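Side-chain contacts in putative ADP-Ribosyltransferase Scabin (Streptomyces scabiei 87.22, PDB 5EWY), which is a putative toxin of a plant-pathogenic bacterium that probably transfers ADP-ribose from NAD+ to DNA, and is held here in complex with an inhibitor: residues P83-V86 against F87-F91; K147-G150 against D151-W155; P177-K181 against T182-K186. All coordinates share one frame; numbering follows the deposited sequence.

Along the chain the three contacts follow in series, 83-91, then 147-155, then 177-186, all within the Scabin-like ADP-ribosyltransferase region. Contact 1 is the short helix 83-89, whose side chains pack on strands 133-137 and 172-179. Strand 172-179 leads on into contact 3, the turn of its hairpin with strand 184-192, so contact 1 packs on the same four-stranded sheet whose edge hairpin contact 3 closes, about 20 Å apart, centre to centre. Contact 2, at the end of helix 145-149, is on the opposite side of the chain's centre from contact 1, with about 30 Å between centres. Phe-91 of contact 1 and His-153 of contact 2 each come to about 8 Å from the inhibitor, bordering its pocket without lining it.

Contact 1. Residues P83-V86 against F87-F91; sequences PAVV and FEQGF
Helix 83-89 is just under two turns long, and the contact between Pro-83, Val-86, Phe-87 and Phe-91 runs along its inner side and round its C-terminal end. Four residues on from Pro-83, the Phe-87 ring packs its face against the proline: Pro-83 CB sits over one ring face, 3.9 Å from the centroid and 16° off the normal, a CH-pi contact displaced toward the CE2-CZ side. The ring is placed there by a chi1 of -67°, which puts CG beside the backbone N of Phe-87. That same N donates to Pro-83 O at 2.8 Å, so backbone and ring both hold to the first residue of the helix. Past the helix end, the Phe-91 ring, five residues after Val-86, takes Val-86 CG1 over one face in a second CH-pi contact, CG1 3.5 Å from CZ, while Val-86 CG2 approaches CE1 at 3.7 Å. On the outer side, Gln-89 runs extended alongside Val-85, its CD 3.8 Å from Val-85 CG1, and its OE1 is hydrogen-bonded to Arg-81. The last helical bonds are Gln-89 N to Val-85 O at 2.9 Å and Gly-90 N to Val-86 O at 2.7 Å. Gly-90 then leaves helical geometry with positive phi, and the chain turns to bring Phe-91 back against Val-86. Tyr-135 meets the Phe-91 ring edge-to-face, and Val-172 touches both phenylalanines. This is a short amphipathic helix laid on a beta sheet and ended by a glycine at its C-terminus.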
loop_
_atom_site.group_PDB
_atom_site.type_symbol
_atom_site.label_atom_id
_atom_site.label_comp_id
_atom_site.label_asym_id
_atom_site.label_seq_id
_atom_site.Cartn_x
_atom_site.Cartn_y
_atom_site.Cartn_z
ATOM N N PRO A 83 14.853 1.744 -2.616
ATOM C CA PRO A 83 14.329 3.094 -2.372
ATOM C C PRO A 83 14.762 4.125 -3.386
ATOM O O PRO A 83 14.037 5.100 -3.601
ATOM C CB PRO A 83 14.841 3.438 -0.965
ATOM C CG PRO A 83 15.950 2.509 -0.708
ATOM C CD PRO A 83 15.699 1.260 -1.514
ATOM N N ALA A 84 15.906 3.963 -4.041
ATOM C CA ALA A 84 16.239 4.938 -5.067
ATOM C C ALA A 84 15.145 4.994 -6.126
ATOM O O ALA A 84 14.810 6.069 -6.635
ATOM C CB ALA A 84 17.598 4.626 -5.686
ATOM N N VAL A 85 14.544 3.843 -6.435
ATOM C CA VAL A 85 13.502 3.771 -7.449
ATOM C C VAL A 85 12.163 4.219 -6.875
ATOM O O VAL A 85 11.457 5.040 -7.473
ATOM C CB VAL A 85 13.421 2.325 -7.980
ATOM C CG1 VAL A 85 12.315 2.212 -9.018
ATOM C CG2 VAL A 85 14.785 1.870 -8.533
ATOM N N VAL A 86 11.789 3.675 -5.716
ATOM C CA VAL A 86 10.492 3.991 -5.127
ATOM C C VAL A 86 10.400 5.464 -4.736
ATOM O O VAL A 86 9.367 6.101 -4.942
ATOM C CB VAL A 86 10.222 3.073 -3.932
ATOM C CG1 VAL A 86 8.950 3.485 -3.195
ATOM C CG2 VAL A 86 10.085 1.643 -4.370
ATOM N N PHE A 87 11.467 6.036 -4.190
ATOM C CA PHE A 87 11.366 7.441 -3.814
ATOM C C PHE A 87 11.264 8.337 -5.043
ATOM O O PHE A 87 10.671 9.412 -4.972
ATOM C CB PHE A 87 12.555 7.859 -2.954
ATOM C CG PHE A 87 12.603 7.206 -1.601
ATOM C CD1 PHE A 87 11.543 6.451 -1.103
ATOM C CD2 PHE A 87 13.721 7.382 -0.800
ATOM C CE1 PHE A 87 11.621 5.843 0.164
ATOM C CE2 PHE A 87 13.784 6.796 0.457
ATOM C CZ PHE A 87 12.748 6.044 0.935
ATOM N N GLU A 88 11.823 7.923 -6.177
ATOM C CA GLU A 88 11.686 8.721 -7.381
ATOM C C GLU A 88 10.316 8.549 -8.038
ATOM O O GLU A 88 9.713 9.534 -8.480
ATOM C CB GLU A 88 12.812 8.356 -8.344
ATOM C CG GLU A 88 12.878 9.228 -9.576
ATOM C CD GLU A 88 14.303 9.478 -10.026
ATOM O OE1 GLU A 88 15.095 10.003 -9.212
ATOM O OE2 GLU A 88 14.631 9.141 -11.185
ATOM N N GLN A 89 9.814 7.315 -8.128
ATOM C CA GLN A 89 8.621 7.013 -8.917
ATOM C C GLN A 89 7.359 6.851 -8.097
ATOM O O GLN A 89 6.271 6.826 -8.680
ATOM C CB GLN A 89 8.761 5.652 -9.605
ATOM C CG GLN A 89 9.817 5.516 -10.591
ATOM C CD GLN A 89 9.841 4.113 -11.170
ATOM O OE1 GLN A 89 9.072 3.220 -10.779
ATOM N NE2 GLN A 89 10.718 3.914 -12.096
ATOM N N GLY A 90 7.480 6.679 -6.793
ATOM C CA GLY A 90 6.361 6.157 -6.019
ATOM C C GLY A 90 6.205 4.670 -6.304
ATOM O O GLY A 90 7.106 4.025 -6.838
ATOM N N PHE A 91 5.050 4.133 -5.921
ATOM C CA PHE A 91 4.673 2.759 -6.261
ATOM C C PHE A 91 3.718 2.794 -7.442
ATOM O O PHE A 91 2.563 3.207 -7.311
ATOM C CB PHE A 91 4.016 2.061 -5.080
ATOM C CG PHE A 91 4.966 1.738 -3.968
ATOM C CD1 PHE A 91 5.905 0.736 -4.114
ATOM C CD2 PHE A 91 4.887 2.425 -2.765
ATOM C CE1 PHE A 91 6.774 0.436 -3.093
ATOM C CE2 PHE A 91 5.760 2.130 -1.747
ATOM C CZ PHE A 91 6.698 1.149 -1.905
#

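Contact 2. Residues K147-G150 against D151-W155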
loop_
_atom_site.group_PDB
_atom_site.type_symbol
_atom_site.label_atom_id
_atom_site.label_comp_id
_atom_site.label_asym_id
_atom_site.label_seq_id
_atom_site.Cartn_x
_atom_site.Cartn_y
_atom_site.Cartn_z
ATOM N N LYS A 147 -12.701 -5.401 4.278
ATOM C CA LYS A 147 -14.024 -4.788 4.327
ATOM C C LYS A 147 -14.766 -4.957 3.011
ATOM O O LYS A 147 -16.004 -4.946 2.992
ATOM C CB LYS A 147 -13.921 -3.300 4.668
ATOM C CG LYS A 147 -13.497 -3.015 6.086
ATOM C CD LYS A 147 -13.543 -1.519 6.371
ATOM C CE LYS A 147 -12.956 -1.176 7.732
ATOM N NZ LYS A 147 -13.627 -1.924 8.825
ATOM N N THR A 148 -14.033 -5.090 1.908
ATOM C CA THR A 148 -14.606 -5.226 0.574
ATOM C C THR A 148 -14.950 -6.664 0.220
ATOM O O THR A 148 -16.015 -6.901 -0.352
ATOM C CB THR A 148 -13.614 -4.651 -0.444
ATOM O OG1 THR A 148 -13.374 -3.279 -0.117
ATOM C CG2 THR A 148 -14.126 -4.742 -1.871
ATOM N N ILE A 149 -14.091 -7.630 0.552
ATOM C CA ILE A 149 -14.338 -9.027 0.194
ATOM C C ILE A 149 -14.567 -9.931 1.398
ATOM O O ILE A 149 -14.753 -11.144 1.215
ATOM C CB ILE A 149 -13.253 -9.604 -0.738
ATOM C CG1 ILE A 149 -11.919 -9.788 0.006
ATOM C CG2 ILE A 149 -13.110 -8.728 -1.999
ATOM C CD1 ILE A 149 -10.856 -10.545 -0.791
ATOM N N GLY A 150 -14.582 -9.394 2.612
ATOM C CA GLY A 150 -14.750 -10.208 3.799
ATOM C C GLY A 150 -13.424 -10.552 4.452
ATOM O O GLY A 150 -12.342 -10.355 3.893
ATOM N N ASP A 151 -13.518 -11.079 5.677
ATOM C CA ASP A 151 -12.335 -11.424 6.461
ATOM C C ASP A 151 -12.168 -12.927 6.630
ATOM O O ASP A 151 -11.475 -13.375 7.552
ATOM C CB ASP A 151 -12.332 -10.719 7.822
ATOM C CG ASP A 151 -13.515 -11.100 8.696
ATOM O OD1 ASP A 151 -14.279 -12.017 8.336
ATOM O OD2 ASP A 151 -13.671 -10.475 9.764
ATOM N N ARG A 152 -12.767 -13.711 5.739
ATOM C CA ARG A 152 -12.742 -15.164 5.818
ATOM C C ARG A 152 -11.923 -15.805 4.711
ATOM O O ARG A 152 -11.733 -17.026 4.733
ATOM C CB ARG A 152 -14.173 -15.718 5.744
ATOM C CG ARG A 152 -15.114 -15.162 6.799
ATOM C CD ARG A 152 -14.740 -15.638 8.190
ATOM N NE ARG A 152 -15.664 -15.128 9.198
ATOM C CZ ARG A 152 -16.858 -15.654 9.457
ATOM N NH1 ARG A 152 -17.287 -16.713 8.782
ATOM N NH2 ARG A 152 -17.628 -15.116 10.392
ATOM N N HIS A 153 -11.452 -15.026 3.744
ATOM C CA HIS A 153 -10.692 -15.591 2.643
ATOM C C HIS A 153 -9.288 -15.968 3.105
ATOM O O HIS A 153 -8.831 -15.599 4.194
ATOM C CB HIS A 153 -10.637 -14.606 1.475
ATOM C CG HIS A 153 -9.927 -13.332 1.796
ATOM N ND1 HIS A 153 -8.588 -13.131 1.541
ATOM C CD2 HIS A 153 -10.374 -12.194 2.380
ATOM C CE1 HIS A 153 -8.244 -11.918 1.939
ATOM N NE2 HIS A 153 -9.315 -11.327 2.441
ATOM N N LYS A 154 -8.609 -16.733 2.245
ATOM C CA LYS A 154 -7.350 -17.368 2.612
ATOM C C LYS A 154 -6.337 -16.368 3.149
ATOM O O LYS A 154 -5.546 -16.696 4.039
ATOM C CB LYS A 154 -6.782 -18.077 1.384
ATOM C CG LYS A 154 -5.507 -18.836 1.645
ATOM C CD LYS A 154 -5.290 -19.945 0.618
ATOM C CE LYS A 154 -5.213 -19.409 -0.808
ATOM N NZ LYS A 154 -5.075 -20.506 -1.823
ATOM N N TRP A 155 -6.313 -15.165 2.586
ATOM C CA TRP A 155 -5.275 -14.184 2.884
ATOM C C TRP A 155 -5.772 -13.048 3.769
ATOM O O TRP A 155 -5.166 -11.966 3.799
ATOM C CB TRP A 155 -4.689 -13.661 1.573
ATOM C CG TRP A 155 -3.988 -14.761 0.846
ATOM C CD1 TRP A 155 -4.339 -15.314 -0.335
ATOM C CD2 TRP A 155 -2.832 -15.470 1.300
ATOM N NE1 TRP A 155 -3.462 -16.334 -0.668
ATOM C CE2 TRP A 155 -2.514 -16.428 0.319
ATOM C CE3 TRP A 155 -2.013 -15.362 2.433
ATOM C CZ2 TRP A 155 -1.434 -17.294 0.448
ATOM C CZ3 TRP A 155 -0.934 -16.217 2.554
ATOM C CH2 TRP A 155 -0.655 -17.172 1.567
HETATM O O HOH W 1 -14.061 -13.208 3.132
#
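With chi1 at 70° in Ile-149 and 63° in His-153, CG1 of the one and CG of the other sit between their own backbone N and carbonyl carbon, and the two side chains meet at about a right angle. The isoleucine is extended beyond CG1, which lays CD1 over one face of the imidazole, 3.7 Å from the ring centroid and 16° off its normal: a CH-pi contact shifted toward the CD2-NE2 side, with CD1 to CD2 at 3.6 Å. At the ring's edge, in its plane, Gly-150 O lies 3.1 Å from His-153 CD2. The imidazole is held by a hydrogen bond between NE2 and Asn-146 OD1, near the start of helix 145-149, and packed on its face by Ile-149, at the helix's end. A water at the imidazole's edge, near its plane, bridges the turn, donating to Ile-149 O at 2.9 Å and accepting from Arg-152 N at 3.0 Å. Val-107, on helix 103-108, also touches the histidine. Gly-150 has positive phi, at backbone angles that leave little room for a side chain beside Ile-149 O. The pattern is that of a glycine-terminated helix C-terminus, closed by a water bridge in the exposed loop that leads to strand 160-164.

Contact 3. Residues P177-K181 against T182-K186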
loop_
_atom_site.group_PDB
_atom_site.type_symbol
_atom_site.label_atom_id
_atom_site.label_comp_id
_atom_site.label_asym_id
_atom_site.label_seq_id
_atom_site.Cartn_x
_atom_site.Cartn_y
_atom_site.Cartn_z
ATOM N N PRO A 177 15.434 -1.394 5.517
ATOM C CA PRO A 177 15.851 -2.678 4.941
ATOM C C PRO A 177 15.647 -3.802 5.944
ATOM O O PRO A 177 15.650 -3.595 7.164
ATOM C CB PRO A 177 17.339 -2.479 4.655
ATOM C CG PRO A 177 17.633 -1.078 4.890
ATOM C CD PRO A 177 16.590 -0.532 5.808
ATOM N N VAL A 178 15.511 -5.007 5.408
ATOM C CA VAL A 178 15.170 -6.193 6.189
ATOM C C VAL A 178 16.343 -7.152 6.154
ATOM O O VAL A 178 16.839 -7.510 5.071
ATOM C CB VAL A 178 13.888 -6.865 5.669
ATOM C CG1 VAL A 178 13.625 -8.174 6.427
ATOM C CG2 VAL A 178 12.701 -5.934 5.813
ATOM N N ASP A 179 16.757 -7.615 7.326
ATOM C CA ASP A 179 17.757 -8.664 7.408
ATOM C C ASP A 179 17.078 -9.984 7.114
ATOM O O ASP A 179 16.213 -10.423 7.873
ATOM C CB ASP A 179 18.366 -8.723 8.798
ATOM C CG ASP A 179 19.389 -9.835 8.906
ATOM O OD1 ASP A 179 20.344 -9.857 8.104
ATOM O OD2 ASP A 179 19.182 -10.744 9.723
ATOM N N LYS A 180 17.510 -10.650 6.052
ATOM C CA LYS A 180 16.796 -11.832 5.579
ATOM C C LYS A 180 16.852 -12.980 6.585
ATOM O O LYS A 180 15.843 -13.665 6.803
ATOM C CB LYS A 180 17.354 -12.275 4.231
ATOM C CG LYS A 180 16.510 -13.325 3.557
ATOM C CD LYS A 180 17.155 -13.829 2.283
ATOM C CE LYS A 180 16.345 -14.966 1.691
ATOM N NZ LYS A 180 16.267 -16.139 2.607
ATOM N N LYS A 181 17.995 -13.183 7.237
ATOM C CA LYS A 181 18.158 -14.385 8.048
ATOM C C LYS A 181 17.346 -14.330 9.336
ATOM O O LYS A 181 16.899 -15.377 9.821
ATOM C CB LYS A 181 19.635 -14.648 8.344
ATOM C CG LYS A 181 20.298 -15.605 7.354
ATOM C CD LYS A 181 21.662 -16.081 7.847
ATOM C CE LYS A 181 22.258 -17.132 6.922
ATOM N NZ LYS A 181 22.450 -16.624 5.539
ATOM N N THR A 182 17.140 -13.140 9.903
ATOM C CA THR A 182 16.353 -13.002 11.116
ATOM C C THR A 182 14.976 -12.414 10.862
ATOM O O THR A 182 14.163 -12.365 11.790
ATOM C CB THR A 182 17.094 -12.117 12.131
ATOM O OG1 THR A 182 17.343 -10.841 11.549
ATOM C CG2 THR A 182 18.419 -12.763 12.554
ATOM N N ARG A 183 14.688 -11.958 9.646
ATOM C CA ARG A 183 13.404 -11.313 9.345
ATOM C C ARG A 183 13.147 -10.140 10.291
ATOM O O ARG A 183 12.062 -9.992 10.846
ATOM C CB ARG A 183 12.254 -12.323 9.414
ATOM C CG ARG A 183 12.421 -13.509 8.465
ATOM C CD ARG A 183 11.495 -14.667 8.805
ATOM N NE ARG A 183 11.588 -15.106 10.198
ATOM C CZ ARG A 183 12.576 -15.828 10.708
ATOM N NH1 ARG A 183 13.588 -16.238 9.945
ATOM N NH2 ARG A 183 12.550 -16.147 11.998
ATOM N N THR A 184 14.144 -9.278 10.439
ATOM C CA THR A 184 14.021 -8.103 11.288
ATOM C C THR A 184 14.458 -6.879 10.506
ATOM O O THR A 184 15.216 -6.964 9.550
ATOM C CB THR A 184 14.895 -8.248 12.537
ATOM O OG1 THR A 184 16.259 -8.424 12.147
ATOM C CG2 THR A 184 14.421 -9.372 13.425
ATOM N N GLU A 185 13.995 -5.711 10.925
ATOM C CA GLU A 185 14.412 -4.477 10.274
ATOM C C GLU A 185 15.786 -4.046 10.769
ATOM O O GLU A 185 16.094 -4.158 11.961
ATOM C CB GLU A 185 13.402 -3.351 10.520
ATOM C CG GLU A 185 12.092 -3.563 9.833
ATOM C CD GLU A 185 11.042 -2.512 10.177
ATOM O OE1 GLU A 185 10.692 -2.343 11.372
ATOM O OE2 GLU A 185 10.557 -1.865 9.218
ATOM N N LYS A 186 16.605 -3.549 9.842
ATOM C CA LYS A 186 17.924 -3.005 10.150
ATOM C C LYS A 186 17.725 -1.515 10.393
ATOM O O LYS A 186 17.835 -0.686 9.493
ATOM C CB LYS A 186 18.907 -3.289 9.030
ATOM C CG LYS A 186 19.065 -4.784 8.751
ATOM C CD LYS A 186 20.222 -5.076 7.809
ATOM C CE LYS A 186 19.967 -4.555 6.415
ATOM N NZ LYS A 186 21.051 -4.965 5.470
HETATM O O HOH W 2 18.790 -6.370 3.540
HETATM O O HOH W 3 15.891 -16.797 11.968
#
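Asp-179 OD2 is gripped twice by Thr-182, the residue three places on. OG1 of Thr-182 donates to the anti lone pair of OD2 at 2.6 Å, and Thr-182 N reaches the same oxygen at 3.2 Å from 44° above the carboxylate plane. Two bonds to one oxygen would be expected to fix the carboxylate's rotation and steady its negative charge. The aspartate extends its CG anti to the backbone N (chi1 179°), which carries the carboxylate out over the turn. Thr-184 OG1 lies 2.7 Å from Thr-182 OG1, bringing a second hydroxyl up to the one that meets the aspartate.

Behind these side chains the two strands are joined in antiparallel register. Asp-179 N donates to Thr-184 O at 2.8 Å, and Lys-186 N donates almost straight to Pro-177 O, also at 2.8 Å. At the turn Asp-179 O faces both Arg-183 N and Thr-184 N, through weak bonds to each: a G1 beta bulge. Arg-183, with positive phi, curls its side chain back toward the turn, where a water links NH1 to Lys-181 O. At the other end of the ladder, Lys-186 bends at chi3 to lay CE against Pro-177 CB, 3.8 Å away.

On the face that carries Val-178 and Glu-185, opposite Asp-179 and Thr-184, Glu-185 hydrogen-bonds through OE2 to Tyr-136 and Asn-134, and Tyr-125 touches both Val-178 and Glu-185. The turn thus closes the hairpin of strands 172-179 and 184-192, with 184-192 at the edge of the four-stranded sheet and 133-137 flanking 172-179 on its other side.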